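Local atomic coordinates of sugar ABC transporter (Agrobacterium radiobacter, PDB entry 4RXT), a protein that binds a sugar, here alpha-L-arabinopyranose, and probably serves as the solute-binding protein of an ABC-type carbohydrate transporter. Residues Ile7-Lys12 with Gln20-Gly25; Ala26-Lys31 with Asp248-Gly253; Pro38-Gln43 with Ile52-Asn57; Thr46-Gln51 with Lys74-Pro79; Ala65-Pro70 with Lys258-Val263. All coordinates share one frame; numbering follows the deposited sequence.

Contact 1: Ile7-Lys12 with Gln20-Gly25; sequences IPIIVK and QIVLAG. With ARA (alpha-L-arabinopyranose), chain B.
Ile9 and Val11 of strand 9-11 pack on Val22 and Leu23 of helix 17-33, a buried apolar contact within the first beta-alpha-beta unit of the lobe's parallel, Rossmann-like sheet. Strand and helix run nearly antiparallel, at 172° with axes 9.5 Å apart, as the outward strand and returning helix of such a crossover should. Leu23 does much of the filling: its CD2 methyl lies 3.5 Å from Ile9 CG2 and 3.7 Å from Val11 CG1, so one branch serves both strand residues. Ile9 divides its own branches between two partners. With CG1 anti to the backbone N (chi1 -174°), the longer arm carries CD1 over to Val22, 3.8 Å from that residue's CG1, and leaves CG2 to Leu23. Val22 CG1 also faces Val11 CG1 more loosely at 4.2 Å, while Pro249 of helix 249-264 covers Val22 from another side. Just past the strand, the chain turns from packing to binding. Lys12, part of the arabinose site together with Asp93 and Glu45, runs out in an extended chain beyond CG, which brings its amine to the sugar, and Asp93 forms a long, weak ion pair with that amine. Lys12 NZ donates a hydrogen bond to O3 of the arabinopyranose at 3.0 Å.

Contact 2: Ala26-Lys31 with Asp248-Gly253; sequences ARKAGK and DPYRMG
Ala26 and Lys28 of helix 17-33 meet Gly253 and Tyr250 of helix 249-264, a helix-on-helix contact on one face of the parallel sheet in the periplasmic-binding-protein fold. The backbones come closest at Ala26 and Gly253, whose CA atoms are 4.3 Å apart; the glycine has no side chain to hold the helices off. At this spot Ala26 CA makes a CH...O contact with Gly253 O at 3.5 Å. Nearer the surface, two bulkier side chains meet. Tyr250 has CG anti to its backbone N (chi1 -171°), which swings the phenol out to the neighbouring helix, and its OH lies 3.3 Å from Lys28 CB. Lys28 turns its aliphatic base to this hydroxyl, then bends at chi2 (63°), so that the ammonium leaves the tyrosine and forms a salt bridge with Asp32 one turn further on. The lysine therefore contributes methylenes here, and its charge is used elsewhere. Tyr254 and Ile257, further along helix 249-264, continue the interface against Ala29. Asp248 sits at the N-cap of that helix, approached by the amide from above its carboxylate plane: Arg251 N donates to Asp248 OD1 at 3.3 Å with an angle of 159°.

Contact 3: Pro38-Gln43 with Ile52-Asn57; sequences PELGAQ and ISILEN
Leu40, on edge strand 39-41, starts the contact by laying its side chain against Ile54 of helix 48-60. The two side chains lie alongside each other, pointing in contrary senses, Leu40 CB lying 3.8 Å from Ile54 CG2 and Leu40 CD1 following at 4.1 Å from the same methyl. Ile10 of the adjacent strand touches both residues and closes the apolar group from the sheet side. At Gly41 the helix meets bare main chain. Ile54 CD1 stands almost straight over the face of the Gly41-Ala42 peptide, 3.4 Å from Gly41 C and 3.5 Å from Ala42 N, so the methyl caps the face of the amide. The backbone angles of Gly41, 152° and 156°, are suited to glycine, because a beta carbon there would jam against the preceding carbonyl oxygen. Ala42 ends the contact with a looser touch, its CB 4.4 Å from Ile54 CD1. Ile54 can span three residues because of its rotamer: CG1 is anti to the carbonyl carbon (chi1 -69°) and carries CD1 to Gly41 and Ala42, whereas CG2 takes the other direction, to Leu40. On the helix side, Asn57 ND2 turns back to Ser53 O in a weak hydrogen bond of 3.4 Å. Helix 48-60 then leads across strand 9-11 to strand 66-68, on the sheet face opposite helix 17-33; this is the beta-alpha-beta crossover of a doubly wound, Rossmann-like sheet.

Contact 4: Thr46-Gln51 with Lys74-Pro79; sequences TDVNGQ and KALGKP
Val48 places CG1 anti to its backbone N (chi1 179°), and the methyl thereby projects from the first turn of helix 48-60 onto Ala75 and Leu76. It reaches Ala75 CB at 3.7 Å and Leu76 CD2 at 3.8 Å, the valine and leucine lying side by side with their ends reversed. Gln51, one turn on, likewise holds CG opposite its N (chi1 -166°) and stays extended, its chain running roughly perpendicular to that of Leu76. Its amide oxygen rests on the leucine's branch point: Gln51 OE1 is 3.4 Å from Leu76 CG. The contact joins the N-terminal ends of two successive helices on one face of the Rossmann-like sheet, helix 48-60 and helix 77-84, the latter with the residues that lead into it. Although buried, the amide of Gln51 has partners for both its polar atoms outside this apolar patch, OE1 accepting from Thr71 N and NE2 donating to Ser69 O, which fixes its rotation and ties the helix to the loop after strand 66-68. The start of helix 48-60 is capped by Asp47, the centre of an inverse gamma turn, whose carboxylate is met from above its plane. Gly50 N donates to Asp47 OD1 at 2.9 Å, and the absence of a side chain on Gly50 leaves room for Asp47 OD2.

Contact 5: Ala65-Pro70 with Lys258-Val263; sequences AIVISP and KTALAV
Ala65, in nearly fully extended backbone just before strand 66-68, comes up to Ala260 of helix 249-264 with their CA atoms 5.9 Å apart. The side chains are small, which lets helix and strand approach closely. Ala65 CB and Ala260 CB face each other at 3.8 Å, and the same Ala65 methyl also rests 3.8 Å from Ala260 O, so it touches both side chain and main chain of one helix residue. Val67, two residues on and on the same side of the strand, adds its CG2 at 3.9 Å from Ala260 CB. Its CG1 takes the place anti to the backbone N (chi1 178°), and CG2, anti to the carbonyl carbon, is the branch left to meet the helix. All three touching residues are buried and none has a polar side chain, so the contact rests on methyl groups and one carbonyl oxygen. The Ala260 methyl thus meets two methyls, those of Ala65 and Val67, and Ile7 of the neighbouring chain segment adds to its apolar surroundings. In the two-lobed periplasmic-binding-protein fold this helix follows strand 243-246 of the other lobe's sheet and returns to cover the parallel sheet here, packing on the same face as helix 17-33, whose Leu33 is touched by Lys258 and Leu261. The opposite face of strand 66-68 belongs to helix 48-60, where Ile66 meets Leu55 and Val59.

Overall arrangement
All five contacts build one lobe around strands 39-41, 9-11 and 66-68. Contacts 1, 2 and 5 lie on one sheet face, contacts 3 and 4 on the other; contacts 1 and 2 share helix 17-33, contacts 2 and 5 helix 249-264, and contacts 3 and 4 helix 48-60. Sheet bonds connect them, Ile9 O to Leu40 N at 2.8 Å and Ile10 N to Val67 O at 2.8 Å, and Arg27 NH1 forms a salt bridge with Glu39 OE1 at 2.7 Å between contacts 2 and 3. Contact 1 reaches the arabinose through Lys12; the side chain of Gln51 in contact 4 stays about 9 Å from the sugar and that of Val67 in contact 5 about 13 Å.

Contact 1: Ile7-Lys12 with Gln20-Gly25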
# COMPACT_ATOMS: atom_id res chain seq x y z
N ILE A 7 -1.03 -17.98 15.21
CA ILE A 7 -0.89 -17.49 13.82
C ILE A 7 -0.33 -16.07 13.87
O ILE A 7 -1.08 -15.10 14.01
CB ILE A 7 -2.23 -17.58 13.03
CG1 ILE A 7 -2.75 -19.01 13.06
CG2 ILE A 7 -2.00 -17.09 11.60
CD1 ILE A 7 -4.09 -19.22 12.38
N PRO A 8 1.00 -15.93 13.81
CA PRO A 8 1.61 -14.63 13.71
C PRO A 8 1.24 -13.90 12.42
O PRO A 8 1.02 -14.53 11.38
CB PRO A 8 3.11 -14.91 13.71
CG PRO A 8 3.25 -16.30 14.19
CD PRO A 8 2.02 -16.99 13.74
N ILE A 9 1.22 -12.58 12.52
CA ILE A 9 1.14 -11.71 11.35
C ILE A 9 2.40 -10.84 11.33
O ILE A 9 2.80 -10.26 12.36
CB ILE A 9 -0.13 -10.81 11.34
CG1 ILE A 9 -0.21 -10.04 10.01
CG2 ILE A 9 -0.28 -9.95 12.60
CD1 ILE A 9 -1.61 -9.53 9.70
N ILE A 10 3.02 -10.80 10.15
CA ILE A 10 4.26 -10.08 9.94
C ILE A 10 3.98 -9.00 8.92
O ILE A 10 3.73 -9.27 7.75
CB ILE A 10 5.40 -11.01 9.42
CG1 ILE A 10 5.60 -12.18 10.38
CG2 ILE A 10 6.70 -10.22 9.22
CD1 ILE A 10 6.49 -13.27 9.84
N VAL A 11 4.03 -7.76 9.37
CA VAL A 11 3.79 -6.61 8.52
C VAL A 11 5.10 -6.00 8.06
O VAL A 11 6.17 -6.38 8.55
CB VAL A 11 2.91 -5.56 9.20
CG1 VAL A 11 1.53 -6.17 9.50
CG2 VAL A 11 3.58 -5.02 10.46
N LYS A 12 5.04 -5.09 7.08
CA LYS A 12 6.29 -4.46 6.57
C LYS A 12 6.91 -3.48 7.58
O LYS A 12 8.11 -3.28 7.58
CB LYS A 12 6.04 -3.69 5.27
CG LYS A 12 5.51 -4.50 4.11
CD LYS A 12 5.55 -3.70 2.83
CE LYS A 12 4.97 -4.45 1.65
NZ LYS A 12 5.22 -3.66 0.40
N GLN A 20 -0.71 -0.51 10.97
CA GLN A 20 -1.47 -0.55 12.24
C GLN A 20 -2.95 -0.89 12.02
O GLN A 20 -3.58 -1.56 12.83
CB GLN A 20 -1.30 0.74 13.02
CG GLN A 20 0.13 0.85 13.53
CD GLN A 20 0.58 2.26 13.90
OE1 GLN A 20 -0.21 3.22 13.87
NE2 GLN A 20 1.88 2.39 14.21
N ILE A 21 -3.49 -0.50 10.87
CA ILE A 21 -4.88 -0.87 10.52
C ILE A 21 -4.93 -2.37 10.25
O ILE A 21 -5.78 -3.07 10.75
CB ILE A 21 -5.43 -0.12 9.29
CG1 ILE A 21 -5.51 1.40 9.55
CG2 ILE A 21 -6.82 -0.66 8.93
CD1 ILE A 21 -5.71 2.23 8.28
N VAL A 22 -3.98 -2.87 9.45
CA VAL A 22 -3.84 -4.33 9.21
C VAL A 22 -3.75 -5.10 10.53
O VAL A 22 -4.45 -6.10 10.73
CB VAL A 22 -2.61 -4.65 8.34
CG1 VAL A 22 -2.43 -6.16 8.20
CG2 VAL A 22 -2.72 -3.97 6.99
N LEU A 23 -2.91 -4.62 11.45
CA LEU A 23 -2.74 -5.28 12.74
C LEU A 23 -4.01 -5.23 13.61
O LEU A 23 -4.33 -6.19 14.27
CB LEU A 23 -1.55 -4.68 13.51
CG LEU A 23 -0.16 -4.95 12.96
CD1 LEU A 23 0.86 -4.19 13.80
CD2 LEU A 23 0.15 -6.44 12.88
N ALA A 24 -4.72 -4.10 13.56
CA ALA A 24 -6.00 -4.02 14.21
C ALA A 24 -7.01 -5.10 13.68
O ALA A 24 -7.73 -5.75 14.47
CB ALA A 24 -6.57 -2.61 14.10
N GLY A 25 -7.03 -5.31 12.36
CA GLY A 25 -7.87 -6.34 11.80
C GLY A 25 -7.49 -7.75 12.27
O GLY A 25 -8.36 -8.56 12.65
C1 ARA B . 0.53 0.79 1.41
C2 ARA B . 1.00 -0.38 0.52
C3 ARA B . 2.11 -1.14 1.22
C4 ARA B . 3.23 -0.20 1.69
C5 ARA B . 2.81 1.21 1.65
O1 ARA B . 0.03 1.53 0.31
O2 ARA B . -0.09 -1.29 0.26
O3 ARA B . 2.55 -2.20 0.35
O4 ARA B . 4.33 -0.15 0.78
O5 ARA B . 1.51 1.48 2.19

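Contact 2: Ala26-Lys31 with Asp248-Gly253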
# COMPACT_ATOMS: atom_id res chain seq x y z
N ALA A 26 -6.18 -8.04 12.20
CA ALA A 26 -5.65 -9.31 12.62
C ALA A 26 -5.95 -9.56 14.10
O ALA A 26 -6.31 -10.68 14.50
CB ALA A 26 -4.14 -9.36 12.36
N ARG A 27 -5.82 -8.51 14.91
CA ARG A 27 -6.07 -8.59 16.36
C ARG A 27 -7.53 -8.97 16.63
O ARG A 27 -7.83 -9.83 17.48
CB ARG A 27 -5.74 -7.22 17.05
CG ARG A 27 -5.79 -7.21 18.56
CD ARG A 27 -5.44 -5.81 19.06
NE ARG A 27 -4.16 -5.37 18.47
CZ ARG A 27 -3.97 -4.23 17.80
NH1 ARG A 27 -2.77 -3.95 17.31
NH2 ARG A 27 -4.95 -3.35 17.62
N LYS A 28 -8.43 -8.27 15.94
CA LYS A 28 -9.86 -8.49 16.15
C LYS A 28 -10.20 -9.94 15.76
O LYS A 28 -10.94 -10.65 16.45
CB LYS A 28 -10.69 -7.48 15.36
CG LYS A 28 -12.19 -7.58 15.55
CD LYS A 28 -12.63 -7.30 16.97
CE LYS A 28 -14.16 -7.31 17.12
NZ LYS A 28 -14.86 -8.18 16.13
N ALA A 29 -9.63 -10.38 14.64
CA ALA A 29 -9.85 -11.76 14.19
C ALA A 29 -9.36 -12.77 15.24
O ALA A 29 -10.03 -13.76 15.51
CB ALA A 29 -9.18 -12.02 12.87
N GLY A 30 -8.18 -12.52 15.81
CA GLY A 30 -7.66 -13.38 16.86
C GLY A 30 -8.66 -13.51 18.01
O GLY A 30 -8.92 -14.59 18.51
N LYS A 31 -9.20 -12.39 18.42
CA LYS A 31 -10.17 -12.35 19.53
C LYS A 31 -11.47 -13.07 19.13
O LYS A 31 -12.05 -13.86 19.89
CB LYS A 31 -10.46 -10.90 19.95
CG LYS A 31 -9.33 -10.21 20.72
CD LYS A 31 -9.79 -8.88 21.35
CE LYS A 31 -8.88 -7.68 21.02
NZ LYS A 31 -7.68 -7.53 21.90
N ASP A 248 -8.28 -1.74 1.49
CA ASP A 248 -8.94 -2.32 2.68
C ASP A 248 -7.95 -3.09 3.56
O ASP A 248 -8.03 -4.32 3.69
CB ASP A 248 -10.16 -3.20 2.32
CG ASP A 248 -11.13 -3.39 3.49
OD1 ASP A 248 -10.80 -3.04 4.64
OD2 ASP A 248 -12.23 -3.94 3.20
N PRO A 249 -7.02 -2.37 4.20
CA PRO A 249 -6.05 -3.04 5.04
C PRO A 249 -6.67 -3.78 6.22
O PRO A 249 -6.16 -4.83 6.59
CB PRO A 249 -5.14 -1.90 5.53
CG PRO A 249 -5.94 -0.63 5.33
CD PRO A 249 -6.71 -0.95 4.06
N TYR A 250 -7.74 -3.24 6.83
CA TYR A 250 -8.40 -3.93 7.95
C TYR A 250 -8.82 -5.34 7.54
O TYR A 250 -8.55 -6.32 8.25
CB TYR A 250 -9.59 -3.15 8.46
CG TYR A 250 -10.18 -3.70 9.74
CD1 TYR A 250 -9.70 -3.26 10.95
CD2 TYR A 250 -11.19 -4.66 9.72
CE1 TYR A 250 -10.24 -3.73 12.16
CE2 TYR A 250 -11.73 -5.16 10.89
CZ TYR A 250 -11.27 -4.71 12.11
OH TYR A 250 -11.83 -5.21 13.26
N ARG A 251 -9.44 -5.45 6.37
CA ARG A 251 -9.87 -6.76 5.87
C ARG A 251 -8.70 -7.67 5.57
O ARG A 251 -8.77 -8.85 5.83
CB ARG A 251 -10.77 -6.60 4.64
CG ARG A 251 -11.19 -7.93 4.04
CD ARG A 251 -11.99 -7.76 2.79
NE ARG A 251 -12.41 -9.05 2.28
CZ ARG A 251 -12.98 -9.23 1.10
NH1 ARG A 251 -13.20 -8.19 0.30
NH2 ARG A 251 -13.36 -10.43 0.72
N MET A 252 -7.63 -7.13 4.97
CA MET A 252 -6.42 -7.93 4.75
C MET A 252 -5.94 -8.59 6.06
O MET A 252 -5.59 -9.79 6.08
CB MET A 252 -5.29 -7.13 4.08
CG MET A 252 -5.51 -6.74 2.61
SD MET A 252 -4.08 -5.71 2.05
CE MET A 252 -4.96 -4.38 1.22
N GLY A 253 -5.94 -7.85 7.16
CA GLY A 253 -5.56 -8.38 8.46
C GLY A 253 -6.56 -9.39 9.01
O GLY A 253 -6.19 -10.49 9.41

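Contact 3: Pro38-Gln43 with Ile52-Asn57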
# COMPACT_ATOMS: atom_id res chain seq x y z
N PRO A 38 0.41 -13.08 17.49
CA PRO A 38 1.53 -12.19 17.67
C PRO A 38 1.65 -11.21 16.54
O PRO A 38 1.47 -11.56 15.39
CB PRO A 38 2.76 -13.14 17.70
CG PRO A 38 2.21 -14.51 17.96
CD PRO A 38 0.81 -14.50 17.44
N GLU A 39 1.95 -9.96 16.87
CA GLU A 39 2.01 -8.87 15.92
C GLU A 39 3.47 -8.52 15.70
O GLU A 39 4.12 -7.91 16.54
CB GLU A 39 1.21 -7.68 16.46
CG GLU A 39 -0.27 -7.99 16.65
CD GLU A 39 -1.09 -6.86 17.24
OE1 GLU A 39 -0.68 -5.68 17.18
OE2 GLU A 39 -2.21 -7.14 17.73
N LEU A 40 3.96 -8.94 14.54
CA LEU A 40 5.39 -8.95 14.22
C LEU A 40 5.72 -8.02 13.07
O LEU A 40 4.85 -7.70 12.25
CB LEU A 40 5.86 -10.37 13.87
CG LEU A 40 5.55 -11.48 14.88
CD1 LEU A 40 6.12 -12.80 14.39
CD2 LEU A 40 6.06 -11.15 16.28
N GLY A 41 6.98 -7.61 13.01
CA GLY A 41 7.43 -6.77 11.91
C GLY A 41 8.60 -5.87 12.30
O GLY A 41 8.83 -5.59 13.49
N ALA A 42 9.36 -5.47 11.28
CA ALA A 42 10.43 -4.52 11.43
C ALA A 42 9.81 -3.13 11.56
O ALA A 42 8.58 -2.97 11.53
CB ALA A 42 11.41 -4.60 10.24
N GLN A 43 10.68 -2.14 11.71
CA GLN A 43 10.23 -0.74 11.96
C GLN A 43 10.55 0.13 10.74
O GLN A 43 10.60 1.36 10.80
CB GLN A 43 10.88 -0.18 13.21
CG GLN A 43 10.25 -0.67 14.52
CD GLN A 43 10.42 -2.16 14.71
OE1 GLN A 43 9.42 -2.91 14.80
NE2 GLN A 43 11.67 -2.61 14.79
N ILE A 52 13.02 -10.76 6.97
CA ILE A 52 13.44 -12.14 6.73
C ILE A 52 13.79 -12.84 8.07
O ILE A 52 13.38 -13.97 8.32
CB ILE A 52 14.60 -12.20 5.72
CG1 ILE A 52 14.12 -11.75 4.34
CG2 ILE A 52 15.14 -13.63 5.62
CD1 ILE A 52 15.27 -11.53 3.36
N SER A 53 14.55 -12.14 8.91
CA SER A 53 14.90 -12.64 10.24
C SER A 53 13.68 -12.96 11.08
O SER A 53 13.59 -14.01 11.71
CB SER A 53 15.79 -11.62 10.97
OG SER A 53 17.05 -11.52 10.35
N ILE A 54 12.73 -12.04 11.07
CA ILE A 54 11.47 -12.23 11.81
C ILE A 54 10.70 -13.45 11.29
O ILE A 54 10.21 -14.26 12.10
CB ILE A 54 10.61 -10.93 11.76
CG1 ILE A 54 11.30 -9.85 12.58
CG2 ILE A 54 9.16 -11.17 12.22
CD1 ILE A 54 10.78 -8.46 12.27
N LEU A 55 10.59 -13.58 9.96
CA LEU A 55 9.97 -14.76 9.38
C LEU A 55 10.66 -16.05 9.82
O LEU A 55 10.00 -16.99 10.27
CB LEU A 55 9.94 -14.65 7.88
CG LEU A 55 9.39 -15.87 7.16
CD1 LEU A 55 7.94 -16.10 7.55
CD2 LEU A 55 9.47 -15.63 5.67
N GLU A 56 11.99 -16.08 9.71
CA GLU A 56 12.77 -17.28 10.12
C GLU A 56 12.49 -17.66 11.57
O GLU A 56 12.33 -18.84 11.90
CB GLU A 56 14.27 -17.08 9.87
CG GLU A 56 14.58 -17.17 8.38
CD GLU A 56 15.95 -16.59 7.98
OE1 GLU A 56 16.62 -15.96 8.84
OE2 GLU A 56 16.36 -16.76 6.78
N ASN A 57 12.43 -16.64 12.44
CA ASN A 57 12.25 -16.86 13.88
C ASN A 57 10.82 -17.35 14.15
O ASN A 57 10.58 -18.24 14.97
CB ASN A 57 12.50 -15.55 14.64
CG ASN A 57 13.83 -15.50 15.32
OD1 ASN A 57 14.12 -16.30 16.21
ND2 ASN A 57 14.64 -14.52 14.94

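Contact 4: Thr46-Gln51 with Lys74-Pro79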
# COMPACT_ATOMS: atom_id res chain seq x y z
N THR A 46 11.99 -0.72 4.42
CA THR A 46 13.28 -0.91 3.76
C THR A 46 14.16 -1.92 4.48
O THR A 46 15.21 -2.30 3.96
CB THR A 46 14.04 0.43 3.70
OG1 THR A 46 14.13 1.00 5.02
CG2 THR A 46 13.33 1.38 2.78
N ASP A 47 13.75 -2.34 5.68
CA ASP A 47 14.51 -3.34 6.45
C ASP A 47 14.05 -4.72 5.99
O ASP A 47 13.30 -5.42 6.65
CB ASP A 47 14.36 -3.11 7.96
CG ASP A 47 15.33 -3.93 8.77
OD1 ASP A 47 16.17 -4.67 8.18
OD2 ASP A 47 15.25 -3.84 10.02
N VAL A 48 14.60 -5.13 4.86
CA VAL A 48 14.19 -6.39 4.29
C VAL A 48 14.78 -7.55 5.08
O VAL A 48 14.11 -8.54 5.36
CB VAL A 48 14.63 -6.45 2.83
CG1 VAL A 48 14.24 -7.77 2.18
CG2 VAL A 48 14.03 -5.31 2.04
N ASN A 49 16.05 -7.41 5.45
CA ASN A 49 16.73 -8.42 6.28
C ASN A 49 15.95 -8.61 7.58
O ASN A 49 15.80 -9.73 8.06
CB ASN A 49 18.17 -7.98 6.60
CG ASN A 49 18.98 -9.07 7.27
OD1 ASN A 49 18.95 -10.23 6.87
ND2 ASN A 49 19.74 -8.69 8.26
N GLY A 50 15.47 -7.49 8.14
CA GLY A 50 14.73 -7.50 9.37
C GLY A 50 13.51 -8.37 9.23
O GLY A 50 13.21 -9.19 10.11
N GLN A 51 12.79 -8.19 8.14
CA GLN A 51 11.61 -9.03 7.92
C GLN A 51 11.96 -10.51 7.73
O GLN A 51 11.29 -11.39 8.23
CB GLN A 51 10.78 -8.52 6.73
CG GLN A 51 9.42 -9.18 6.73
CD GLN A 51 8.55 -8.82 5.55
OE1 GLN A 51 8.91 -9.04 4.40
NE2 GLN A 51 7.39 -8.25 5.82
N LYS A 74 11.45 -9.83 -4.79
CA LYS A 74 12.46 -10.85 -5.07
C LYS A 74 13.04 -11.43 -3.78
O LYS A 74 13.10 -12.65 -3.59
CB LYS A 74 13.60 -10.31 -5.96
CG LYS A 74 14.52 -11.37 -6.58
CD LYS A 74 15.09 -10.83 -7.90
CE LYS A 74 15.75 -11.90 -8.77
NZ LYS A 74 16.89 -11.35 -9.58
N ALA A 75 13.43 -10.56 -2.85
CA ALA A 75 14.16 -11.01 -1.64
C ALA A 75 13.35 -11.94 -0.71
O ALA A 75 13.91 -12.73 0.04
CB ALA A 75 14.67 -9.82 -0.84
N LEU A 76 12.03 -11.82 -0.75
CA LEU A 76 11.18 -12.64 0.09
C LEU A 76 10.77 -13.97 -0.55
O LEU A 76 10.20 -14.81 0.09
CB LEU A 76 9.94 -11.84 0.62
CG LEU A 76 10.09 -11.12 1.98
CD1 LEU A 76 10.16 -12.08 3.18
CD2 LEU A 76 11.28 -10.16 1.94
N GLY A 77 11.10 -14.16 -1.83
CA GLY A 77 10.71 -15.40 -2.54
C GLY A 77 11.22 -16.66 -1.88
O GLY A 77 10.45 -17.53 -1.44
N LYS A 78 12.54 -16.75 -1.80
CA LYS A 78 13.19 -17.90 -1.18
C LYS A 78 12.82 -18.04 0.31
O LYS A 78 12.52 -19.13 0.77
CB LYS A 78 14.69 -17.70 -1.37
CG LYS A 78 15.45 -18.94 -1.58
CD LYS A 78 15.59 -19.70 -0.28
CE LYS A 78 16.19 -21.06 -0.55
NZ LYS A 78 17.54 -20.95 -1.14
N PRO A 79 12.79 -16.90 1.08
CA PRO A 79 12.39 -17.08 2.47
C PRO A 79 10.99 -17.66 2.62
O PRO A 79 10.77 -18.48 3.49
CB PRO A 79 12.51 -15.66 3.03
CG PRO A 79 13.67 -15.10 2.28
CD PRO A 79 13.52 -15.64 0.90

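Contact 5: Ala65-Pro70 with Lys258-Val263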
# COMPACT_ATOMS: atom_id res chain seq x y z
N ALA A 65 0.16 -21.37 11.35
CA ALA A 65 0.22 -20.71 10.07
C ALA A 65 0.86 -19.33 10.29
O ALA A 65 1.00 -18.90 11.44
CB ALA A 65 -1.17 -20.58 9.48
N ILE A 66 1.22 -18.67 9.21
CA ILE A 66 1.75 -17.32 9.24
C ILE A 66 1.09 -16.48 8.16
O ILE A 66 0.91 -16.95 7.01
CB ILE A 66 3.31 -17.30 9.03
CG1 ILE A 66 4.03 -17.92 10.24
CG2 ILE A 66 3.83 -15.88 8.76
CD1 ILE A 66 5.46 -18.36 9.94
N VAL A 67 0.74 -15.25 8.53
CA VAL A 67 0.30 -14.23 7.58
C VAL A 67 1.43 -13.24 7.41
O VAL A 67 1.99 -12.76 8.39
CB VAL A 67 -0.97 -13.48 8.04
CG1 VAL A 67 -1.37 -12.38 7.05
CG2 VAL A 67 -2.11 -14.47 8.24
N ILE A 68 1.78 -12.94 6.18
CA ILE A 68 2.86 -11.99 5.91
C ILE A 68 2.55 -11.05 4.75
O ILE A 68 1.95 -11.46 3.76
CB ILE A 68 4.21 -12.72 5.66
CG1 ILE A 68 5.39 -11.76 5.46
CG2 ILE A 68 4.13 -13.71 4.49
CD1 ILE A 68 6.75 -12.39 5.63
N SER A 69 2.99 -9.79 4.91
CA SER A 69 3.05 -8.81 3.81
C SER A 69 4.50 -8.70 3.37
O SER A 69 5.24 -7.94 3.94
CB SER A 69 2.51 -7.43 4.25
OG SER A 69 3.31 -6.93 5.29
N PRO A 70 4.90 -9.46 2.33
CA PRO A 70 6.30 -9.44 1.94
C PRO A 70 6.78 -8.05 1.56
O PRO A 70 6.21 -7.41 0.69
CB PRO A 70 6.36 -10.38 0.74
CG PRO A 70 5.15 -11.24 0.84
CD PRO A 70 4.10 -10.41 1.54
N LYS A 258 -8.31 -15.10 9.47
CA LYS A 258 -9.42 -16.05 9.28
C LYS A 258 -9.05 -17.15 8.24
O LYS A 258 -9.29 -18.36 8.47
CB LYS A 258 -10.69 -15.32 8.90
CG LYS A 258 -11.96 -16.14 8.87
CD LYS A 258 -13.17 -15.24 8.70
CE LYS A 258 -14.44 -16.06 8.79
NZ LYS A 258 -15.58 -15.13 8.92
N THR A 259 -8.46 -16.73 7.11
CA THR A 259 -8.01 -17.68 6.08
C THR A 259 -6.90 -18.59 6.55
O THR A 259 -6.94 -19.78 6.32
CB THR A 259 -7.53 -16.90 4.84
OG1 THR A 259 -8.62 -16.10 4.35
CG2 THR A 259 -7.00 -17.84 3.77
N ALA A 260 -5.93 -18.02 7.27
CA ALA A 260 -4.84 -18.82 7.80
C ALA A 260 -5.37 -19.88 8.78
O ALA A 260 -4.91 -21.02 8.76
CB ALA A 260 -3.80 -17.95 8.50
N LEU A 261 -6.31 -19.51 9.65
CA LEU A 261 -6.93 -20.49 10.51
C LEU A 261 -7.57 -21.65 9.72
O LEU A 261 -7.43 -22.82 10.07
CB LEU A 261 -7.96 -19.82 11.43
CG LEU A 261 -8.68 -20.75 12.42
CD1 LEU A 261 -7.72 -21.46 13.38
CD2 LEU A 261 -9.74 -20.00 13.21
N ALA A 262 -8.32 -21.30 8.69
CA ALA A 262 -8.98 -22.32 7.92
C ALA A 262 -7.96 -23.26 7.25
O ALA A 262 -8.11 -24.51 7.27
CB ALA A 262 -9.89 -21.68 6.85
N VAL A 263 -6.89 -22.67 6.71
CA VAL A 263 -5.81 -23.48 6.11
C VAL A 263 -5.17 -24.44 7.15
O VAL A 263 -4.90 -25.61 6.84
CB VAL A 263 -4.75 -22.58 5.46
CG1 VAL A 263 -3.52 -23.38 5.11
CG2 VAL A 263 -5.32 -21.86 4.24